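Local coordinates for protein N-acetylglucosaminidase (Paenibacillus barengoltzii, PDB 6INX) that hydrolyses N-acetylglucosaminide linkages in glycans as a family 18 glycoside hydrolase, probably with help from the acetamido group of the substrate, at residues Ala160-Ile165 and Val217-Arg222; Glu111-Ala116 and Asp166-Ala171. All coordinates share one frame; numbering follows the deposited sequence.

Overall arrangement
Interactions 1 and 2 both involve the short helix 162-166 and the residues next to it, beyond strand 153-159 of the TIM barrel. Interaction 1 sets that helix, chiefly through I165, against helix 213-222. It is partly buried and chiefly apolar, with a methyl over a phenyl face at its centre. Interaction 2 is more deeply buried although smaller in area. It brings the end of the same helix, at G167, against the loop after strand 105-109, so backbone, proline and sulfur atoms count for more there. The centres of interactions 1 and 2 lie about 11 Å apart. Y163 O and Y115 OH join them through a probable hydrogen bond, and both contacts reach the second subunit.

Interaction 1: Ala160-Ile165 and Val217-Arg222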
ATOM      1  N   ALA A 160       3.640  10.481  -3.418  1.00 11.32           N
ATOM      2  CA  ALA A 160       4.843  10.050  -2.719  1.00  9.79           C
ATOM      3  C   ALA A 160       5.207   8.584  -2.926  1.00 12.07           C
ATOM      4  O   ALA A 160       6.374   8.225  -2.754  1.00 10.58           O
ATOM      5  CB  ALA A 160       4.687  10.286  -1.215  1.00 11.84           C
ATOM      6  N   ASP A 161       4.267   7.737  -3.301  1.00 12.33           N
ATOM      7  CA  ASP A 161       4.451   6.295  -3.216  1.00 11.37           C
ATOM      8  C   ASP A 161       4.700   5.700  -4.603  1.00 12.23           C
ATOM      9  O   ASP A 161       4.726   6.400  -5.628  1.00 10.58           O
ATOM     10  CB  ASP A 161       3.238   5.659  -2.527  1.00 12.43           C
ATOM     11  CG  ASP A 161       3.589   4.416  -1.710  1.00 15.15           C
ATOM     12  OD1 ASP A 161       4.645   3.797  -1.949  1.00 14.62           O
ATOM     13  OD2 ASP A 161       2.771   4.053  -0.838  1.00 19.96           O
ATOM     14  N   GLN A 162       4.844   4.372  -4.614  1.00 11.72           N
ATOM     15  CA  GLN A 162       5.217   3.638  -5.819  1.00 11.34           C
ATOM     16  C   GLN A 162       4.273   3.919  -6.982  1.00 10.75           C
ATOM     17  O   GLN A 162       4.708   3.979  -8.135  1.00 12.71           O
ATOM     18  CB  GLN A 162       5.243   2.136  -5.518  1.00 11.79           C
ATOM     19  CG  GLN A 162       5.744   1.278  -6.675  1.00 14.39           C
ATOM     20  CD  GLN A 162       7.226   1.443  -6.944  1.00 18.09           C
ATOM     21  OE1 GLN A 162       8.050   1.320  -6.034  1.00 22.48           O
ATOM     22  NE2 GLN A 162       7.575   1.714  -8.190  1.00 18.94           N
ATOM     23  N   TYR A 163       2.973   4.052  -6.708  1.00 10.08           N
ATOM     24  CA  TYR A 163       2.028   4.295  -7.797  1.00 10.04           C
ATOM     25  C   TYR A 163       2.469   5.465  -8.664  1.00  9.04           C
ATOM     26  O   TYR A 163       2.279   5.447  -9.888  1.00  9.40           O
ATOM     27  CB  TYR A 163       0.611   4.537  -7.251  1.00 11.37           C
ATOM     28  CG  TYR A 163       0.468   5.807  -6.433  1.00  9.21           C
ATOM     29  CD1 TYR A 163       0.610   5.789  -5.050  1.00 12.80           C
ATOM     30  CD2 TYR A 163       0.206   7.033  -7.041  1.00 10.56           C
ATOM     31  CE1 TYR A 163       0.493   6.953  -4.302  1.00 11.49           C
ATOM     32  CE2 TYR A 163       0.098   8.206  -6.290  1.00 10.97           C
ATOM     33  CZ  TYR A 163       0.246   8.147  -4.924  1.00  9.33           C
ATOM     34  OH  TYR A 163       0.140   9.294  -4.172  1.00 13.14           O
ATOM     35  N   TYR A 164       3.030   6.511  -8.049  1.00 10.69           N
ATOM     36  CA  TYR A 164       3.321   7.716  -8.821  1.00  8.90           C
ATOM     37  C   TYR A 164       4.489   7.481  -9.767  1.00 11.91           C
ATOM     38  O   TYR A 164       4.458   7.919 -10.929  1.00 11.36           O
ATOM     39  CB  TYR A 164       3.598   8.903  -7.895  1.00  9.25           C
ATOM     40  CG  TYR A 164       3.634  10.209  -8.664  1.00  8.95           C
ATOM     41  CD1 TYR A 164       4.831  10.675  -9.211  1.00  8.91           C
ATOM     42  CD2 TYR A 164       2.471  10.948  -8.874  1.00  9.85           C
ATOM     43  CE1 TYR A 164       4.878  11.861  -9.928  1.00 10.16           C
ATOM     44  CE2 TYR A 164       2.499  12.140  -9.592  1.00  9.29           C
ATOM     45  CZ  TYR A 164       3.705  12.585 -10.118  1.00  8.72           C
ATOM     46  OH  TYR A 164       3.750  13.760 -10.836  1.00 10.78           O
ATOM     47  N   ILE A 165       5.516   6.776  -9.287  1.00 11.42           N
ATOM     48  CA  ILE A 165       6.629   6.365 -10.134  1.00 10.88           C
ATOM     49  C   ILE A 165       6.122   5.523 -11.295  1.00 13.58           C
ATOM     50  O   ILE A 165       6.547   5.694 -12.443  1.00 12.74           O
ATOM     51  CB  ILE A 165       7.655   5.591  -9.284  1.00 12.93           C
ATOM     52  CG1 ILE A 165       8.157   6.452  -8.119  1.00 16.30           C
ATOM     53  CG2 ILE A 165       8.806   5.084 -10.151  1.00 13.93           C
ATOM     54  CD1 ILE A 165       8.943   7.670  -8.558  1.00 16.77           C
ATOM     55  N   VAL A 217      11.708   9.619  -0.942  1.00 10.55           N
ATOM     56  CA  VAL A 217      12.929  10.189  -1.504  1.00 10.81           C
ATOM     57  C   VAL A 217      13.744   9.109  -2.204  1.00 13.14           C
ATOM     58  O   VAL A 217      14.181   9.272  -3.347  1.00 13.76           O
ATOM     59  CB  VAL A 217      13.733  10.904  -0.404  1.00 11.97           C
ATOM     60  CG1 VAL A 217      15.108  11.321  -0.936  1.00 13.89           C
ATOM     61  CG2 VAL A 217      12.954  12.109   0.139  1.00 13.66           C
ATOM     62  N   ASN A 218      13.925   7.970  -1.538  1.00 13.57           N
ATOM     63  CA  ASN A 218      14.664   6.875  -2.151  1.00 13.10           C
ATOM     64  C   ASN A 218      14.021   6.415  -3.461  1.00 14.27           C
ATOM     65  O   ASN A 218      14.727   6.165  -4.445  1.00 14.49           O
ATOM     66  CB  ASN A 218      14.805   5.737  -1.143  1.00 17.98           C
ATOM     67  CG  ASN A 218      15.836   6.041  -0.072  1.00 24.06           C
ATOM     68  OD1 ASN A 218      16.651   6.952  -0.223  1.00 30.81           O
ATOM     69  ND2 ASN A 218      15.801   5.285   1.020  1.00 32.70           N
ATOM     70  N   LEU A 219      12.686   6.308  -3.504  1.00 12.95           N
ATOM     71  CA  LEU A 219      12.009   5.924  -4.745  1.00 12.66           C
ATOM     72  C   LEU A 219      12.301   6.913  -5.868  1.00 12.53           C
ATOM     73  O   LEU A 219      12.600   6.519  -7.003  1.00 13.81           O
ATOM     74  CB  LEU A 219      10.498   5.862  -4.519  1.00 14.00           C
ATOM     75  CG  LEU A 219       9.901   4.703  -3.733  1.00 15.24           C
ATOM     76  CD1 LEU A 219       8.388   4.891  -3.623  1.00 17.35           C
ATOM     77  CD2 LEU A 219      10.236   3.382  -4.400  1.00 21.56           C
ATOM     78  N   PHE A 220      12.199   8.208  -5.574  1.00 12.30           N
ATOM     79  CA  PHE A 220      12.381   9.209  -6.616  1.00 10.24           C
ATOM     80  C   PHE A 220      13.841   9.327  -7.042  1.00 10.81           C
ATOM     81  O   PHE A 220      14.124   9.552  -8.221  1.00 15.47           O
ATOM     82  CB  PHE A 220      11.799  10.549  -6.158  1.00 12.66           C
ATOM     83  CG  PHE A 220      10.307  10.640  -6.350  1.00 10.57           C
ATOM     84  CD1 PHE A 220       9.790  11.272  -7.468  1.00 11.21           C
ATOM     85  CD2 PHE A 220       9.428  10.052  -5.452  1.00 11.39           C
ATOM     86  CE1 PHE A 220       8.410  11.332  -7.676  1.00 12.48           C
ATOM     87  CE2 PHE A 220       8.047  10.115  -5.653  1.00 11.25           C
ATOM     88  CZ  PHE A 220       7.543  10.760  -6.766  1.00 11.53           C
ATOM     89  N   VAL A 221      14.780   9.191  -6.102  1.00 11.83           N
ATOM     90  CA  VAL A 221      16.194   9.177  -6.478  1.00 12.13           C
ATOM     91  C   VAL A 221      16.482   8.007  -7.408  1.00 15.00           C
ATOM     92  O   VAL A 221      17.134   8.160  -8.448  1.00 15.19           O
ATOM     93  CB  VAL A 221      17.080   9.133  -5.222  1.00 12.92           C
ATOM     94  CG1 VAL A 221      18.535   8.879  -5.613  1.00 17.09           C
ATOM     95  CG2 VAL A 221      16.956  10.423  -4.448  1.00 15.56           C
ATOM     96  N   ARG A 222      15.992   6.816  -7.047  1.00 13.66           N
ATOM     97  CA  ARG A 222      16.213   5.639  -7.878  1.00 15.82           C
ATOM     98  C   ARG A 222      15.523   5.760  -9.226  1.00 14.86           C
ATOM     99  O   ARG A 222      15.983   5.169 -10.210  1.00 17.23           O
ATOM    100  CB  ARG A 222      15.770   4.378  -7.140  1.00 19.01           C
ATOM    101  CG  ARG A 222      16.818   3.943  -6.150  1.00 25.04           C
ATOM    102  CD  ARG A 222      16.337   2.946  -5.123  1.00 31.75           C
ATOM    103  NE  ARG A 222      17.138   3.099  -3.910  1.00 37.72           N
ATOM    104  CZ  ARG A 222      16.636   3.187  -2.686  1.00 33.86           C
ATOM    105  NH1 ARG A 222      15.325   3.094  -2.499  1.00 37.33           N
ATOM    106  NH2 ARG A 222      17.445   3.341  -1.645  1.00 42.96           N
TER
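Just past the end of strand 153-159 of the TIM barrel, I165 and Y164 on the short helix 162-166 meet F220 and L219 on helix 213-222. The central element is a CH-pi contact. I165 CD1 sits 3.6 Å from the centroid of the F220 ring and only 3° off its normal, so the methyl lies over the middle of one face and is nearly equidistant from the six ring carbons. A chi2 of -65° in I165 carries CD1 to that point. The Y164 side chain crosses that of F220 at about a right angle and meets the far end of the ring near its plane, with Y164 CD1 3.7 Å from F220 CZ. At the ring edge, in plane, A160 O approaches F220 CE2 to 3.8 Å, while the same oxygen accepts a hydrogen bond from S216 OG. In the barrel, A160 and D161 leave the end of strand 153-159, and the phenyl ring of F220 reaches from the later helix to A158 on that strand, with M170 also packing on it. An alanine in place of F220 would probably leave I165 CD1 without its aromatic seat and Y164 without its neighbour, opening a gap between the two helices. Towards the other rim L219 takes over. Its CD1 branch lies 3.7 Å from Q162 N, and its CD2 branch meets Q162 OE1 at 3.4 Å, the two side chains crossing at about a right angle. Q162 NE2, at the other end of that amide, is hydrogen-bonded to D166 OD1. Q162 N itself is gripped by D161 OD1 at 2.7 Å, a bent bond of N-H...O angle 150° from the anti side and out of the carboxylate plane. Q162 also packs on R210 of the second subunit.

Interaction 2: Glu111-Ala116 and Asp166-Ala171; sequences EYPCYA and DGTEMA
P113, C114 and Y115 turn three different groups onto G167 and its neighbours D166 and T168. The proline ring is laid at a slant against the T168 methyl, with P113 CG 4.1 Å from T168 CG2, and P113 CB leans over G167 O. C114 directs its sulfur at the glycine: with chi1 at -57° SG stands beside its own backbone N, placing it 3.4 Å from G167 O and 3.8 Å from G167 CA. The Y115 ring comes obliquely to G167 CA, and Y115 OH lies 4.0 Å from D166 CB; the ring and the D166 carboxylate are inclined by 35°. That hydroxyl is hydrogen-bonded to Y163 O, and D166 OD2 forms a salt bridge with R210 of the second subunit. The three residues are presented by a type II turn, closed by Y115 N to Y112 O at 2.9 Å, which follows the cis peptide between E111 and Y112. G167 packs so closely that a CB on it would lie 2.7 Å from P113 O. E111, just before the turn, probably occupies the place of the acidic residue that ends the family 18 DxxDxDxE signature. The turn follows strand 105-109 and fits between helix 162-166, whose Y164 also touches P113, and helix 126-148, whose F130 packs on both P113 and T168.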
ATOM      1  N   GLU A 111      -3.185  15.233  -9.970  1.00 10.44           N
ATOM      2  CA  GLU A 111      -3.179  14.148  -8.993  1.00  9.97           C
ATOM      3  C   GLU A 111      -4.084  13.025  -9.487  1.00  9.27           C
ATOM      4  O   GLU A 111      -5.265  13.000  -9.142  1.00 10.69           O
ATOM      5  CB  GLU A 111      -3.627  14.697  -7.623  1.00 10.56           C
ATOM      6  CG  GLU A 111      -2.705  15.817  -7.127  1.00 11.44           C
ATOM      7  CD  GLU A 111      -3.034  16.319  -5.724  1.00 16.94           C
ATOM      8  OE1 GLU A 111      -3.798  15.661  -5.001  1.00 19.00           O
ATOM      9  OE2 GLU A 111      -2.509  17.390  -5.342  1.00 18.38           O
ATOM     10  N   TYR A 112      -3.563  12.106 -10.302  1.00  8.09           N
ATOM     11  CA  TYR A 112      -2.162  12.016 -10.729  1.00  8.21           C
ATOM     12  C   TYR A 112      -2.186  11.381 -12.122  1.00  9.33           C
ATOM     13  O   TYR A 112      -3.148  10.690 -12.453  1.00  9.93           O
ATOM     14  CB  TYR A 112      -1.364  11.067  -9.816  1.00  9.62           C
ATOM     15  CG  TYR A 112      -1.586  11.237  -8.325  1.00 10.36           C
ATOM     16  CD1 TYR A 112      -0.824  12.135  -7.581  1.00 10.21           C
ATOM     17  CD2 TYR A 112      -2.551  10.481  -7.662  1.00 11.19           C
ATOM     18  CE1 TYR A 112      -1.036  12.284  -6.202  1.00 10.94           C
ATOM     19  CE2 TYR A 112      -2.761  10.621  -6.313  1.00 12.75           C
ATOM     20  CZ  TYR A 112      -2.005  11.510  -5.587  1.00 12.26           C
ATOM     21  OH  TYR A 112      -2.253  11.628  -4.231  1.00 14.21           O
ATOM     22  N   PRO A 113      -1.130  11.547 -12.921  1.00  9.89           N
ATOM     23  CA  PRO A 113      -1.096  10.890 -14.236  1.00  9.11           C
ATOM     24  C   PRO A 113      -1.323   9.389 -14.103  1.00  9.95           C
ATOM     25  O   PRO A 113      -0.665   8.725 -13.299  1.00  9.78           O
ATOM     26  CB  PRO A 113       0.320  11.190 -14.743  1.00  9.79           C
ATOM     27  CG  PRO A 113       0.714  12.463 -14.051  1.00  9.68           C
ATOM     28  CD  PRO A 113       0.070  12.377 -12.679  1.00 10.33           C
ATOM     29  N   CYS A 114      -2.301   8.869 -14.863  1.00  9.26           N
ATOM     30  CA  CYS A 114      -2.726   7.468 -14.931  1.00 10.44           C
ATOM     31  C   CYS A 114      -3.757   7.083 -13.874  1.00 11.18           C
ATOM     32  O   CYS A 114      -4.268   5.957 -13.915  1.00 10.75           O
ATOM     33  CB  CYS A 114      -1.567   6.451 -14.907  1.00 11.79           C
ATOM     34  SG  CYS A 114      -0.330   6.643 -16.219  1.00 11.16           S
ATOM     35  N   TYR A 115      -4.072   7.970 -12.935  1.00 11.47           N
ATOM     36  CA  TYR A 115      -4.904   7.639 -11.780  1.00 11.37           C
ATOM     37  C   TYR A 115      -6.171   8.482 -11.769  1.00  8.23           C
ATOM     38  O   TYR A 115      -6.107   9.713 -11.809  1.00 10.85           O
ATOM     39  CB  TYR A 115      -4.105   7.786 -10.476  1.00  9.29           C
ATOM     40  CG  TYR A 115      -2.946   6.825 -10.486  1.00  8.90           C
ATOM     41  CD1 TYR A 115      -3.152   5.478 -10.224  1.00 10.02           C
ATOM     42  CD2 TYR A 115      -1.668   7.239 -10.830  1.00 10.03           C
ATOM     43  CE1 TYR A 115      -2.121   4.575 -10.270  1.00 11.09           C
ATOM     44  CE2 TYR A 115      -0.619   6.338 -10.881  1.00 11.52           C
ATOM     45  CZ  TYR A 115      -0.855   5.004 -10.602  1.00  9.55           C
ATOM     46  OH  TYR A 115       0.187   4.100 -10.666  1.00 10.98           O
ATOM     47  N   ALA A 116      -7.322   7.817 -11.714  1.00 10.19           N
ATOM     48  CA  ALA A 116      -8.610   8.491 -11.739  1.00 12.34           C
ATOM     49  C   ALA A 116      -9.293   8.500 -10.379  1.00  9.74           C
ATOM     50  O   ALA A 116     -10.460   8.917 -10.282  1.00 11.95           O
ATOM     51  CB  ALA A 116      -9.520   7.843 -12.785  1.00 12.92           C
ATOM     52  N   ASP A 166       5.192   4.599 -11.015  1.00 10.39           N
ATOM     53  CA  ASP A 166       4.691   3.700 -12.043  1.00 11.80           C
ATOM     54  C   ASP A 166       3.854   4.425 -13.084  1.00 12.31           C
ATOM     55  O   ASP A 166       3.723   3.926 -14.204  1.00 13.89           O
ATOM     56  CB  ASP A 166       3.854   2.583 -11.410  1.00 12.13           C
ATOM     57  CG  ASP A 166       4.681   1.645 -10.541  1.00 15.21           C
ATOM     58  OD1 ASP A 166       5.927   1.699 -10.619  1.00 15.25           O
ATOM     59  OD2 ASP A 166       4.082   0.841  -9.798  1.00 13.59           O
ATOM     60  N   GLY A 167       3.285   5.583 -12.749  1.00 11.27           N
ATOM     61  CA  GLY A 167       2.476   6.330 -13.689  1.00 12.11           C
ATOM     62  C   GLY A 167       3.184   7.463 -14.393  1.00 11.14           C
ATOM     63  O   GLY A 167       2.532   8.216 -15.129  1.00 11.09           O
ATOM     64  N   THR A 168       4.499   7.605 -14.209  1.00 11.42           N
ATOM     65  CA  THR A 168       5.250   8.708 -14.798  1.00 11.19           C
ATOM     66  C   THR A 168       6.598   8.204 -15.304  1.00 12.11           C
ATOM     67  O   THR A 168       6.980   7.050 -15.084  1.00 13.23           O
ATOM     68  CB  THR A 168       5.497   9.819 -13.773  1.00 10.70           C
ATOM     69  OG1 THR A 168       6.173   9.261 -12.643  1.00 11.29           O
ATOM     70  CG2 THR A 168       4.185  10.421 -13.300  1.00 10.31           C
ATOM     71  N   GLU A 169       7.315   9.098 -15.976  1.00 11.67           N
ATOM     72  CA  GLU A 169       8.684   8.876 -16.451  1.00 12.14           C
ATOM     73  C   GLU A 169       9.585   9.896 -15.758  1.00 11.88           C
ATOM     74  O   GLU A 169      10.017  10.864 -16.381  1.00 12.35           O
ATOM     75  CB  GLU A 169       8.751   9.054 -17.987  1.00 14.59           C
ATOM     76  CG  GLU A 169       7.790   8.190 -18.787  1.00 14.35           C
ATOM     77  CD  GLU A 169       7.726   8.560 -20.276  1.00 17.27           C
ATOM     78  OE1 GLU A 169       7.956   9.735 -20.648  1.00 17.89           O
ATOM     79  OE2 GLU A 169       7.432   7.662 -21.091  1.00 21.16           O
ATOM     80  N   MET A 170       9.863   9.684 -14.467  1.00 12.89           N
ATOM     81  CA  MET A 170      10.438  10.759 -13.664  1.00 10.68           C
ATOM     82  C   MET A 170      11.832  11.165 -14.132  1.00 13.69           C
ATOM     83  O   MET A 170      12.205  12.332 -13.988  1.00 13.39           O
ATOM     84  CB  MET A 170      10.431  10.394 -12.180  1.00 11.92           C
ATOM     85  CG  MET A 170       9.046  10.508 -11.526  1.00 13.08           C
ATOM     86  SD  MET A 170       8.202  12.092 -11.797  1.00 14.07           S
ATOM     87  CE  MET A 170       9.482  13.220 -11.232  1.00 14.20           C
ATOM     88  N   ALA A 171      12.599  10.237 -14.710  1.00 13.75           N
ATOM     89  CA  ALA A 171      13.923  10.601 -15.205  1.00 14.63           C
ATOM     90  C   ALA A 171      13.827  11.602 -16.348  1.00 16.59           C
ATOM     91  O   ALA A 171      14.713  12.447 -16.511  1.00 17.41           O
ATOM     92  CB  ALA A 171      14.670   9.349 -15.662  1.00 16.88           C
TER